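PDB 2OHW: YueI protein from Bacillus subtilis, which is of unknown function and belongs to the DUF1694 family, folding as a small single-chain alpha/beta protein around a four-stranded mixed sheet. Local coordinates for residues Leu11-Met15 and Tyr126-Leu131; Pro51-Ala55 and Ile121-Ile125; Ile69-Leu73 and Leu98-Leu104. All coordinates share one frame; numbering follows the deposited sequence.

In the fold
The three contacts nest along the chain, contact 3 inside the loop closed by contact 2 and both inside that of contact 1. Contact 1 is largely buried and contact 2 lies at the surface, yet they share helix 124-129: contact 2 ties its N-terminal end to helix 53-60, while contact 1 packs Tyr126 and the residues that follow against the end of helix 5-12. In each, a tyrosine hydroxyl donates to an oxygen, a backbone carbonyl in contact 1 and a carboxylate in contact 2. Contact 3, partly buried, joins loops at the ends of sheet strands through an asparagine amide and a water, and touches contact 1 where Pro103 and Leu104 pack on Val130 and Met15.

Contact 1: Leu11-Met15 and Tyr126-Leu131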
ATOM      1  N   LEU A  11       2.706   4.535 -11.841  1.00 14.47           N
ATOM      2  CA  LEU A  11       3.192   4.876 -10.494  1.00 14.90           C
ATOM      3  C   LEU A  11       3.334   6.384 -10.254  1.00 15.44           C
ATOM      4  O   LEU A  11       2.854   6.912  -9.250  1.00 14.97           O
ATOM      5  CB  LEU A  11       4.517   4.172 -10.209  1.00 14.76           C
ATOM      6  CG  LEU A  11       4.489   2.640 -10.212  1.00 16.58           C
ATOM      7  CD1 LEU A  11       5.902   2.136 -10.165  1.00 17.72           C
ATOM      8  CD2 LEU A  11       3.707   2.146  -8.984  1.00 17.26           C
ATOM      9  N   GLN A  12       3.957   7.089 -11.192  1.00 15.26           N
ATOM     10  CA  GLN A  12       4.229   8.516 -11.003  1.00 16.83           C
ATOM     11  C   GLN A  12       2.929   9.289 -10.825  1.00 16.08           C
ATOM     12  O   GLN A  12       2.860  10.230 -10.019  1.00 17.39           O
ATOM     13  CB  GLN A  12       5.023   9.040 -12.206  1.00 16.78           C
ATOM     14  CG  GLN A  12       5.226  10.551 -12.286  1.00 21.19           C
ATOM     15  CD  GLN A  12       6.080  10.902 -13.479  1.00 21.85           C
ATOM     16  OE1 GLN A  12       7.255  10.533 -13.537  1.00 27.80           O
ATOM     17  NE2 GLN A  12       5.487  11.580 -14.448  1.00 29.33           N
ATOM     18  N   GLN A  13       1.894   8.864 -11.546  1.00 15.37           N
ATOM     19  CA  GLN A  13       0.612   9.569 -11.516  1.00 16.61           C
ATOM     20  C   GLN A  13      -0.359   9.116 -10.433  1.00 16.58           C
ATOM     21  O   GLN A  13      -1.467   9.620 -10.359  1.00 17.82           O
ATOM     22  CB  GLN A  13      -0.049   9.512 -12.883  1.00 16.89           C
ATOM     23  CG  GLN A  13       0.751  10.249 -13.929  1.00 17.74           C
ATOM     24  CD  GLN A  13      -0.061  10.565 -15.147  1.00 16.49           C
ATOM     25  OE1 GLN A  13      -1.010   9.849 -15.483  1.00 20.65           O
ATOM     26  NE2 GLN A  13       0.330  11.629 -15.847  1.00 17.19           N
ATOM     27  N   GLY A  14       0.052   8.174  -9.596  1.00 15.80           N
ATOM     28  CA  GLY A  14      -0.736   7.825  -8.410  1.00 16.22           C
ATOM     29  C   GLY A  14      -1.579   6.573  -8.488  1.00 16.26           C
ATOM     30  O   GLY A  14      -2.442   6.357  -7.634  1.00 16.16           O
ATOM     31  N   MET A  15      -1.344   5.753  -9.507  1.00 16.13           N
ATOM     32  CA  MET A  15      -1.919   4.398  -9.574  1.00 15.40           C
ATOM     33  C   MET A  15      -3.432   4.416  -9.781  1.00 16.64           C
ATOM     34  O   MET A  15      -4.181   3.660  -9.149  1.00 16.83           O
ATOM     35  CB  MET A  15      -1.505   3.552  -8.344  1.00 15.47           C
ATOM     36  CG  MET A  15       0.041   3.403  -8.146  1.00 16.09           C
ATOM     37  SD  MET A  15       0.530   2.611  -6.555  1.00 12.69           S
ATOM     38  CE  MET A  15       0.049   3.903  -5.407  1.00 18.55           C
ATOM     39  N   TYR A 126       6.322  10.923  -1.836  1.00 17.64           N
ATOM     40  CA  TYR A 126       5.790  10.062  -2.893  1.00 17.92           C
ATOM     41  C   TYR A 126       6.525  10.297  -4.201  1.00 18.61           C
ATOM     42  O   TYR A 126       6.992   9.351  -4.845  1.00 18.12           O
ATOM     43  CB  TYR A 126       4.295  10.298  -3.124  1.00 17.47           C
ATOM     44  CG  TYR A 126       3.709   9.291  -4.088  1.00 15.55           C
ATOM     45  CD1 TYR A 126       3.251   8.068  -3.629  1.00 14.91           C
ATOM     46  CD2 TYR A 126       3.652   9.547  -5.467  1.00 14.77           C
ATOM     47  CE1 TYR A 126       2.724   7.111  -4.490  1.00 13.85           C
ATOM     48  CE2 TYR A 126       3.131   8.602  -6.341  1.00 14.56           C
ATOM     49  CZ  TYR A 126       2.671   7.390  -5.844  1.00 13.86           C
ATOM     50  OH  TYR A 126       2.158   6.429  -6.678  1.00 14.47           O
ATOM     51  N   ASN A 127       6.622  11.569  -4.578  1.00 19.89           N
ATOM     52  CA  ASN A 127       7.194  11.941  -5.867  1.00 21.63           C
ATOM     53  C   ASN A 127       8.651  11.519  -5.965  1.00 22.65           C
ATOM     54  O   ASN A 127       9.113  11.137  -7.030  1.00 23.50           O
ATOM     55  CB  ASN A 127       7.066  13.447  -6.085  1.00 21.75           C
ATOM     56  CG  ASN A 127       5.628  13.893  -6.228  1.00 23.47           C
ATOM     57  OD1 ASN A 127       4.752  13.114  -6.629  1.00 25.67           O
ATOM     58  ND2 ASN A 127       5.368  15.157  -5.909  1.00 26.27           N
ATOM     59  N   ARG A 128       9.364  11.559  -4.845  1.00 23.18           N
ATOM     60  CA  ARG A 128      10.795  11.265  -4.862  1.00 24.51           C
ATOM     61  C   ARG A 128      11.081   9.773  -4.717  1.00 24.43           C
ATOM     62  O   ARG A 128      12.119   9.286  -5.170  1.00 25.56           O
ATOM     63  CB  ARG A 128      11.526  12.063  -3.780  1.00 24.94           C
ATOM     64  CG  ARG A 128      11.422  13.579  -3.950  1.00 28.23           C
ATOM     65  CD  ARG A 128      12.492  14.323  -3.166  1.00 34.35           C
ATOM     66  NE  ARG A 128      12.019  15.629  -2.704  1.00 38.74           N
ATOM     67  CZ  ARG A 128      11.853  15.959  -1.425  1.00 40.35           C
ATOM     68  NH1 ARG A 128      12.143  15.088  -0.466  1.00 41.08           N
ATOM     69  NH2 ARG A 128      11.407  17.168  -1.103  1.00 41.55           N
ATOM     70  N   SER A 129      10.154   9.038  -4.107  1.00 23.62           N
ATOM     71  CA  SER A 129      10.390   7.634  -3.786  1.00 23.32           C
ATOM     72  C   SER A 129       9.734   6.602  -4.697  1.00 23.59           C
ATOM     73  O   SER A 129      10.184   5.464  -4.758  1.00 23.70           O
ATOM     74  CB  SER A 129       9.952   7.370  -2.342  1.00 22.70           C
ATOM     75  OG  SER A 129       8.542   7.491  -2.216  1.00 21.28           O
ATOM     76  N   VAL A 130       8.661   6.965  -5.398  1.00 23.72           N
ATOM     77  CA  VAL A 130       7.857   5.929  -6.050  1.00 23.92           C
ATOM     78  C   VAL A 130       8.583   5.166  -7.175  1.00 24.36           C
ATOM     79  O   VAL A 130       8.285   3.994  -7.438  1.00 24.46           O
ATOM     80  CB  VAL A 130       6.452   6.451  -6.492  1.00 23.94           C
ATOM     81  CG1 VAL A 130       6.550   7.375  -7.701  1.00 23.71           C
ATOM     82  CG2 VAL A 130       5.508   5.294  -6.752  1.00 23.56           C
ATOM     83  N   LEU A 131       9.542   5.819  -7.826  1.00 25.11           N
ATOM     84  CA  LEU A 131      10.273   5.165  -8.918  1.00 25.79           C
ATOM     85  C   LEU A 131      11.684   4.715  -8.520  1.00 26.83           C
ATOM     86  O   LEU A 131      12.411   4.131  -9.337  1.00 28.12           O
ATOM     87  CB  LEU A 131      10.325   6.074 -10.146  1.00 25.77           C
ATOM     88  CG  LEU A 131       8.990   6.477 -10.778  1.00 25.63           C
ATOM     89  CD1 LEU A 131       9.284   7.300 -12.009  1.00 27.48           C
ATOM     90  CD2 LEU A 131       8.193   5.242 -11.145  1.00 24.42           C
TER
HETATM   91  O   HOH W   1       4.942  11.380  -8.691  1.00 23.75           O
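Tyr126 reaches the end of helix 5-12 with its hydroxyl, which donates to the carbonyl O of Leu11 (OH to O, 2.7 Å). That oxygen is gripped twice, since Gly14 N also bonds to it as part of the Schellman motif closing the helix. The tyrosine's CG stands opposite its own backbone N (chi1 -173°), which sends the ring toward the turn, and Val130 CB lies above one ring face, displaced toward its rim. Met15 CE comes in at the ring edge, 3.5 Å from Tyr126 OH. Beside this polar link the packing is aliphatic: Leu11 CB meets Val130 CG2 at 3.8 Å and Leu131 CD2 at 3.9 Å. A phenylalanine in place of Tyr126 would probably leave the Leu11 carbonyl with the Gly14 N-H but without its second donor.

The outer side is looser. Gln12, extended and exposed, brings OE1 no closer than 4.1 Å to Leu131 CD1, and a water donates to both Gln12 O and Asn127 OD1, bridging the helices. Inward, Tyr126 and Val130 rest on Thr42 of strand 37-42, Tyr126 also meets the Tyr120 ring, and Met15 touches Ala40, so that the turn after helix 5-12 and the C-terminal helix 124-129 both pack on strand 37-42, at one edge of the sheet.

Contact 2: Pro51-Ala55 and Ile121-Ile125; sequences PYKEA and IQDDI
Tyr52 and Asp123, the N-cap residues of helices 53-60 and 124-129, meet through their side chains. Tyr52 OH donates to Asp123 OD2 at 2.6 Å, and OD2 accepts with its syn lone pair, on the side of the other carboxylate oxygen. The carboxylate oxygen lies at the ring edge, while the ring and carboxylate planes stand 60° apart. Ile121 supplies the apolar half of this first shell: its CD1 packs 3.6 Å from Tyr52 CD1 and equally close to Glu54 CB, so one methyl fills the angle between the aromatic ring and the first turn of helix 53-60, while CG2 lies against the ring's CE1.

Further out, Asp123 is fixed by its capping role. With CG between the backbone N and carbonyl carbon (chi1 70°), its other oxygen, OD1, accepts from Tyr126 N in the helix it begins and from Gln45 NE2, leaving OD2 for the tyrosine; these donors probably stabilise the carboxylate's negative charge. Gln45 NE2 also bonds to Ile121 O. Tyr52 is steadied at its backbone N by the hydroxyl of Tyr81 and at its ring by a cation-pi contact with Arg48. At the phenol end, Ile125 CD1 comes within 3.6 Å of Tyr52 OH.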
ATOM      1  N   PRO A  51       4.289   8.689  11.335  1.00 24.86           N
ATOM      2  CA  PRO A  51       3.365   7.892  10.524  1.00 23.48           C
ATOM      3  C   PRO A  51       2.271   8.748   9.895  1.00 22.34           C
ATOM      4  O   PRO A  51       1.912   9.801  10.432  1.00 23.06           O
ATOM      5  CB  PRO A  51       2.766   6.901  11.530  1.00 24.17           C
ATOM      6  CG  PRO A  51       2.940   7.540  12.849  1.00 24.46           C
ATOM      7  CD  PRO A  51       4.211   8.327  12.766  1.00 24.94           C
ATOM      8  N   TYR A  52       1.752   8.302   8.758  1.00 20.59           N
ATOM      9  CA  TYR A  52       0.737   9.070   8.055  1.00 19.45           C
ATOM     10  C   TYR A  52      -0.646   8.943   8.703  1.00 19.50           C
ATOM     11  O   TYR A  52      -1.227   7.846   8.787  1.00 19.48           O
ATOM     12  CB  TYR A  52       0.671   8.651   6.583  1.00 18.64           C
ATOM     13  CG  TYR A  52       1.777   9.221   5.711  1.00 17.21           C
ATOM     14  CD1 TYR A  52       1.555  10.329   4.903  1.00 17.56           C
ATOM     15  CD2 TYR A  52       3.037   8.632   5.686  1.00 17.44           C
ATOM     16  CE1 TYR A  52       2.586  10.839   4.094  1.00 18.71           C
ATOM     17  CE2 TYR A  52       4.049   9.113   4.887  1.00 17.41           C
ATOM     18  CZ  TYR A  52       3.821  10.221   4.102  1.00 18.30           C
ATOM     19  OH  TYR A  52       4.856  10.696   3.319  1.00 19.62           O
ATOM     20  N   LYS A  53      -1.191  10.080   9.120  1.00 20.36           N
ATOM     21  CA  LYS A  53      -2.563  10.116   9.643  1.00 21.17           C
ATOM     22  C   LYS A  53      -3.608   9.666   8.610  1.00 20.27           C
ATOM     23  O   LYS A  53      -4.665   9.167   8.983  1.00 19.48           O
ATOM     24  CB  LYS A  53      -2.899  11.511  10.182  1.00 22.61           C
ATOM     25  CG  LYS A  53      -4.157  11.564  11.050  1.00 25.22           C
ATOM     26  CD  LYS A  53      -4.037  10.711  12.321  1.00 30.45           C
ATOM     27  CE  LYS A  53      -5.417  10.397  12.884  1.00 32.62           C
ATOM     28  NZ  LYS A  53      -5.329   9.700  14.195  1.00 35.54           N
ATOM     29  N   GLU A  54      -3.300   9.829   7.321  1.00 19.70           N
ATOM     30  CA  GLU A  54      -4.191   9.376   6.257  1.00 19.54           C
ATOM     31  C   GLU A  54      -4.348   7.864   6.263  1.00 18.72           C
ATOM     32  O   GLU A  54      -5.422   7.350   5.965  1.00 18.80           O
ATOM     33  CB  GLU A  54      -3.690   9.842   4.886  1.00 19.43           C
ATOM     34  CG  GLU A  54      -3.694  11.367   4.718  1.00 21.67           C
ATOM     35  CD  GLU A  54      -2.404  12.047   5.147  1.00 23.96           C
ATOM     36  OE1 GLU A  54      -1.577  11.446   5.854  1.00 23.79           O
ATOM     37  OE2 GLU A  54      -2.220  13.224   4.783  1.00 28.46           O
ATOM     38  N   ALA A  55      -3.290   7.144   6.637  1.00 18.24           N
ATOM     39  CA  ALA A  55      -3.401   5.689   6.776  1.00 17.94           C
ATOM     40  C   ALA A  55      -4.236   5.345   7.992  1.00 18.15           C
ATOM     41  O   ALA A  55      -5.058   4.430   7.932  1.00 18.09           O
ATOM     42  CB  ALA A  55      -2.022   5.033   6.871  1.00 17.58           C
ATOM     43  N   ILE A 121      -1.190   8.979  -1.277  1.00 14.00           N
ATOM     44  CA  ILE A 121      -0.982  10.243  -0.589  1.00 15.06           C
ATOM     45  C   ILE A 121       0.040  11.058  -1.368  1.00 14.88           C
ATOM     46  O   ILE A 121       1.227  10.734  -1.396  1.00 14.29           O
ATOM     47  CB  ILE A 121      -0.482  10.019   0.876  1.00 15.22           C
ATOM     48  CG1 ILE A 121      -1.426   9.083   1.632  1.00 16.33           C
ATOM     49  CG2 ILE A 121      -0.275  11.370   1.590  1.00 16.66           C
ATOM     50  CD1 ILE A 121      -0.923   8.631   2.993  1.00 18.20           C
ATOM     51  N   GLN A 122      -0.448  12.079  -2.064  1.00 15.40           N
ATOM     52  CA  GLN A 122       0.418  12.900  -2.869  1.00 16.50           C
ATOM     53  C   GLN A 122       1.198  13.854  -1.987  1.00 17.42           C
ATOM     54  O   GLN A 122       0.643  14.813  -1.433  1.00 19.37           O
ATOM     55  CB  GLN A 122      -0.421  13.696  -3.862  1.00 16.04           C
ATOM     56  CG  GLN A 122       0.406  14.540  -4.811  1.00 18.46           C
ATOM     57  CD  GLN A 122      -0.468  15.445  -5.629  1.00 19.82           C
ATOM     58  OE1 GLN A 122      -1.322  16.162  -5.093  1.00 20.02           O
ATOM     59  NE2 GLN A 122      -0.274  15.419  -6.935  1.00 21.63           N
ATOM     60  N   ASP A 123       2.495  13.608  -1.877  1.00 17.45           N
ATOM     61  CA  ASP A 123       3.397  14.533  -1.194  1.00 18.15           C
ATOM     62  C   ASP A 123       4.790  14.452  -1.816  1.00 18.72           C
ATOM     63  O   ASP A 123       5.019  13.644  -2.726  1.00 18.67           O
ATOM     64  CB  ASP A 123       3.372  14.329   0.351  1.00 18.54           C
ATOM     65  CG  ASP A 123       4.006  13.012   0.824  1.00 19.37           C
ATOM     66  OD1 ASP A 123       4.396  12.167  -0.001  1.00 18.54           O
ATOM     67  OD2 ASP A 123       4.139  12.830   2.062  1.00 21.93           O
ATOM     68  N   ASP A 124       5.726  15.276  -1.350  1.00 20.45           N
ATOM     69  CA  ASP A 124       7.077  15.254  -1.919  1.00 21.25           C
ATOM     70  C   ASP A 124       7.802  13.909  -1.768  1.00 20.39           C
ATOM     71  O   ASP A 124       8.589  13.518  -2.638  1.00 20.71           O
ATOM     72  CB  ASP A 124       7.938  16.389  -1.331  1.00 22.98           C
ATOM     73  CG  ASP A 124       8.143  16.268   0.174  1.00 26.75           C
ATOM     74  OD1 ASP A 124       7.390  15.528   0.854  1.00 32.50           O
ATOM     75  OD2 ASP A 124       9.078  16.935   0.693  1.00 32.88           O
ATOM     76  N   ILE A 125       7.546  13.199  -0.668  1.00 19.34           N
ATOM     77  CA  ILE A 125       8.131  11.879  -0.482  1.00 18.49           C
ATOM     78  C   ILE A 125       7.617  10.880  -1.529  1.00 17.76           C
ATOM     79  O   ILE A 125       8.395  10.094  -2.083  1.00 18.23           O
ATOM     80  CB  ILE A 125       7.906  11.339   0.944  1.00 18.65           C
ATOM     81  CG1 ILE A 125       8.467  12.326   1.964  1.00 18.53           C
ATOM     82  CG2 ILE A 125       8.583   9.982   1.105  1.00 17.88           C
ATOM     83  CD1 ILE A 125       8.281  11.910   3.409  1.00 20.31           C
TER

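Contact 3: Ile69-Leu73 and Leu98-Leu104; sequences INGEL and LQFHTPL
Asn70 and Leu104 are joined by the direct hydrogen bond of this contact: Asn70 ND2 donates to Leu104 O at 2.9 Å, nearly straight at 172°, with the acceptor close to the plane of the amide. Asn70 CG lies anti to the backbone N (chi1 -170°), carrying the amide across to the other chain segment. A water takes the second hydrogen-bonding direction, accepting from both Asn70 ND2 and Thr102 N and so linking the asparagine to the loop a second time.

The other end of the same amide serves its own turn. Asn70 OD1 accepts from Glu72 N at 2.9 Å, an Asx turn that overlaps the type I beta turn from Asn70 to Leu73, where strand 65-70 gives way to the loop before helix 75-87. On the facing loop, which leads from strand 92-95 into strand 104-110, Thr102 OG1 accepts from Leu104 N in an ST turn and is also hydrogen-bonded to Leu28 O.

Van der Waals contacts fill in around the amide. Leu98 CD1 approaches Asn70 OD1 at 3.4 Å and Glu72 CG at 3.9 Å, and Thr102 CG2 lies 3.5 Å from Asn70 ND2. On the exposed side, Glu72 CD lies over one face of the His101 ring, the carboxylate plane turned 52° from the ring, with Glu72 OE1 3.5 Å from His101 CE1.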
ATOM      1  N   ILE A  69       2.092  -5.579   4.601  1.00 14.00           N
ATOM      2  CA  ILE A  69       3.371  -4.910   4.852  1.00 14.15           C
ATOM      3  C   ILE A  69       4.442  -5.616   4.039  1.00 14.38           C
ATOM      4  O   ILE A  69       4.547  -6.844   4.068  1.00 15.12           O
ATOM      5  CB  ILE A  69       3.732  -4.994   6.335  1.00 14.58           C
ATOM      6  CG1 ILE A  69       2.705  -4.245   7.175  1.00 15.13           C
ATOM      7  CG2 ILE A  69       5.138  -4.444   6.594  1.00 16.13           C
ATOM      8  CD1 ILE A  69       2.680  -4.714   8.630  1.00 16.73           C
ATOM      9  N   ASN A  70       5.253  -4.843   3.328  1.00 14.11           N
ATOM     10  CA  ASN A  70       6.361  -5.363   2.563  1.00 14.80           C
ATOM     11  C   ASN A  70       7.469  -5.872   3.485  1.00 15.72           C
ATOM     12  O   ASN A  70       8.085  -5.083   4.194  1.00 15.58           O
ATOM     13  CB  ASN A  70       6.910  -4.234   1.683  1.00 15.06           C
ATOM     14  CG  ASN A  70       7.907  -4.711   0.675  1.00 16.21           C
ATOM     15  OD1 ASN A  70       8.644  -5.671   0.920  1.00 16.97           O
ATOM     16  ND2 ASN A  70       7.960  -4.030  -0.466  1.00 18.90           N
ATOM     17  N   GLY A  71       7.732  -7.181   3.452  1.00 16.11           N
ATOM     18  CA  GLY A  71       8.749  -7.817   4.295  1.00 16.81           C
ATOM     19  C   GLY A  71      10.178  -7.368   4.040  1.00 17.42           C
ATOM     20  O   GLY A  71      11.078  -7.714   4.820  1.00 17.68           O
ATOM     21  N   GLU A  72      10.416  -6.596   2.975  1.00 16.50           N
ATOM     22  CA  GLU A  72      11.760  -6.035   2.783  1.00 17.25           C
ATOM     23  C   GLU A  72      12.097  -4.983   3.838  1.00 16.62           C
ATOM     24  O   GLU A  72      13.278  -4.681   4.069  1.00 16.32           O
ATOM     25  CB  GLU A  72      11.909  -5.404   1.405  1.00 17.90           C
ATOM     26  CG  GLU A  72      11.586  -6.361   0.293  1.00 23.51           C
ATOM     27  CD  GLU A  72      12.704  -6.527  -0.683  1.00 29.75           C
ATOM     28  OE1 GLU A  72      13.515  -5.592  -0.862  1.00 34.17           O
ATOM     29  OE2 GLU A  72      12.772  -7.616  -1.284  1.00 34.41           O
ATOM     30  N   LEU A  73      11.051  -4.393   4.430  1.00 16.11           N
ATOM     31  CA  LEU A  73      11.192  -3.387   5.471  1.00 16.15           C
ATOM     32  C   LEU A  73      11.548  -4.034   6.807  1.00 15.65           C
ATOM     33  O   LEU A  73      11.117  -5.144   7.092  1.00 15.60           O
ATOM     34  CB  LEU A  73       9.874  -2.619   5.628  1.00 16.05           C
ATOM     35  CG  LEU A  73       9.465  -1.741   4.443  1.00 16.49           C
ATOM     36  CD1 LEU A  73       8.027  -1.274   4.669  1.00 20.32           C
ATOM     37  CD2 LEU A  73      10.410  -0.562   4.340  1.00 18.70           C
ATOM     38  N   LEU A  98       8.137 -12.433  -2.313  1.00 29.24           N
ATOM     39  CA  LEU A  98       8.165 -11.491  -3.430  1.00 28.70           C
ATOM     40  C   LEU A  98       9.020 -11.991  -4.592  1.00 28.71           C
ATOM     41  O   LEU A  98      10.199 -12.289  -4.424  1.00 28.14           O
ATOM     42  CB  LEU A  98       8.656 -10.111  -2.980  1.00 29.36           C
ATOM     43  CG  LEU A  98       7.969  -9.461  -1.765  1.00 30.93           C
ATOM     44  CD1 LEU A  98       8.535  -8.075  -1.505  1.00 32.29           C
ATOM     45  CD2 LEU A  98       6.462  -9.389  -1.957  1.00 32.68           C
ATOM     46  N   GLN A  99       8.388 -12.104  -5.756  1.00 27.97           N
ATOM     47  CA  GLN A  99       9.042 -12.414  -7.017  1.00 28.85           C
ATOM     48  C   GLN A  99       9.569 -11.152  -7.657  1.00 28.83           C
ATOM     49  O   GLN A  99      10.580 -11.186  -8.358  1.00 29.76           O
ATOM     50  CB  GLN A  99       8.041 -13.003  -7.996  1.00 28.99           C
ATOM     51  CG  GLN A  99       7.541 -14.357  -7.643  1.00 30.26           C
ATOM     52  CD  GLN A  99       6.319 -14.732  -8.453  1.00 32.37           C
ATOM     53  OE1 GLN A  99       5.202 -14.757  -7.931  1.00 33.72           O
ATOM     54  NE2 GLN A  99       6.519 -14.996  -9.739  1.00 31.82           N
ATOM     55  N   PHE A 100       8.843 -10.055  -7.422  1.00 28.39           N
ATOM     56  CA  PHE A 100       9.074  -8.746  -8.028  1.00 28.40           C
ATOM     57  C   PHE A 100       9.366  -7.738  -6.924  1.00 27.23           C
ATOM     58  O   PHE A 100       8.711  -7.738  -5.872  1.00 26.81           O
ATOM     59  CB  PHE A 100       7.814  -8.333  -8.815  1.00 29.24           C
ATOM     60  CG  PHE A 100       7.811  -6.900  -9.314  1.00 31.38           C
ATOM     61  CD1 PHE A 100       8.686  -6.488 -10.317  1.00 32.71           C
ATOM     62  CD2 PHE A 100       6.879  -5.979  -8.820  1.00 32.87           C
ATOM     63  CE1 PHE A 100       8.665  -5.171 -10.796  1.00 33.64           C
ATOM     64  CE2 PHE A 100       6.849  -4.663  -9.293  1.00 33.58           C
ATOM     65  CZ  PHE A 100       7.745  -4.260 -10.279  1.00 32.17           C
ATOM     66  N   HIS A 101      10.376  -6.905  -7.150  1.00 26.17           N
ATOM     67  CA  HIS A 101      10.644  -5.806  -6.246  1.00 25.47           C
ATOM     68  C   HIS A 101       9.492  -4.851  -6.477  1.00 24.07           C
ATOM     69  O   HIS A 101       9.211  -4.487  -7.617  1.00 25.92           O
ATOM     70  CB  HIS A 101      11.982  -5.138  -6.574  1.00 26.52           C
ATOM     71  CG  HIS A 101      12.669  -4.528  -5.392  1.00 29.81           C
ATOM     72  ND1 HIS A 101      11.993  -3.854  -4.398  1.00 33.40           N
ATOM     73  CD2 HIS A 101      13.980  -4.478  -5.054  1.00 34.00           C
ATOM     74  CE1 HIS A 101      12.857  -3.427  -3.493  1.00 35.69           C
ATOM     75  NE2 HIS A 101      14.069  -3.793  -3.865  1.00 35.84           N
ATOM     76  N   THR A 102       8.767  -4.513  -5.421  1.00 20.76           N
ATOM     77  CA  THR A 102       7.721  -3.515  -5.530  1.00 18.48           C
ATOM     78  C   THR A 102       8.141  -2.301  -4.721  1.00 17.35           C
ATOM     79  O   THR A 102       8.724  -2.450  -3.660  1.00 17.33           O
ATOM     80  CB  THR A 102       6.343  -4.030  -5.024  1.00 18.48           C
ATOM     81  OG1 THR A 102       5.415  -2.940  -5.029  1.00 16.79           O
ATOM     82  CG2 THR A 102       6.418  -4.563  -3.580  1.00 17.97           C
ATOM     83  N   PRO A 103       7.817  -1.094  -5.206  1.00 15.98           N
ATOM     84  CA  PRO A 103       8.156   0.105  -4.438  1.00 15.77           C
ATOM     85  C   PRO A 103       7.171   0.364  -3.301  1.00 15.58           C
ATOM     86  O   PRO A 103       7.370   1.297  -2.539  1.00 15.41           O
ATOM     87  CB  PRO A 103       8.015   1.217  -5.480  1.00 16.95           C
ATOM     88  CG  PRO A 103       6.947   0.722  -6.391  1.00 16.41           C
ATOM     89  CD  PRO A 103       7.151  -0.762  -6.480  1.00 16.74           C
ATOM     90  N   LEU A 104       6.103  -0.426  -3.207  1.00 14.48           N
ATOM     91  CA  LEU A 104       5.080  -0.205  -2.166  1.00 14.39           C
ATOM     92  C   LEU A 104       5.514  -0.824  -0.850  1.00 14.78           C
ATOM     93  O   LEU A 104       5.977  -1.971  -0.822  1.00 15.63           O
ATOM     94  CB  LEU A 104       3.703  -0.720  -2.620  1.00 14.28           C
ATOM     95  CG  LEU A 104       3.222   0.006  -3.890  1.00 14.57           C
ATOM     96  CD1 LEU A 104       1.823  -0.414  -4.225  1.00 15.83           C
ATOM     97  CD2 LEU A 104       3.307   1.533  -3.756  1.00 16.26           C
TER
HETATM   98  O   HOH W   2       9.891  -4.740  -2.542  1.00 36.31           O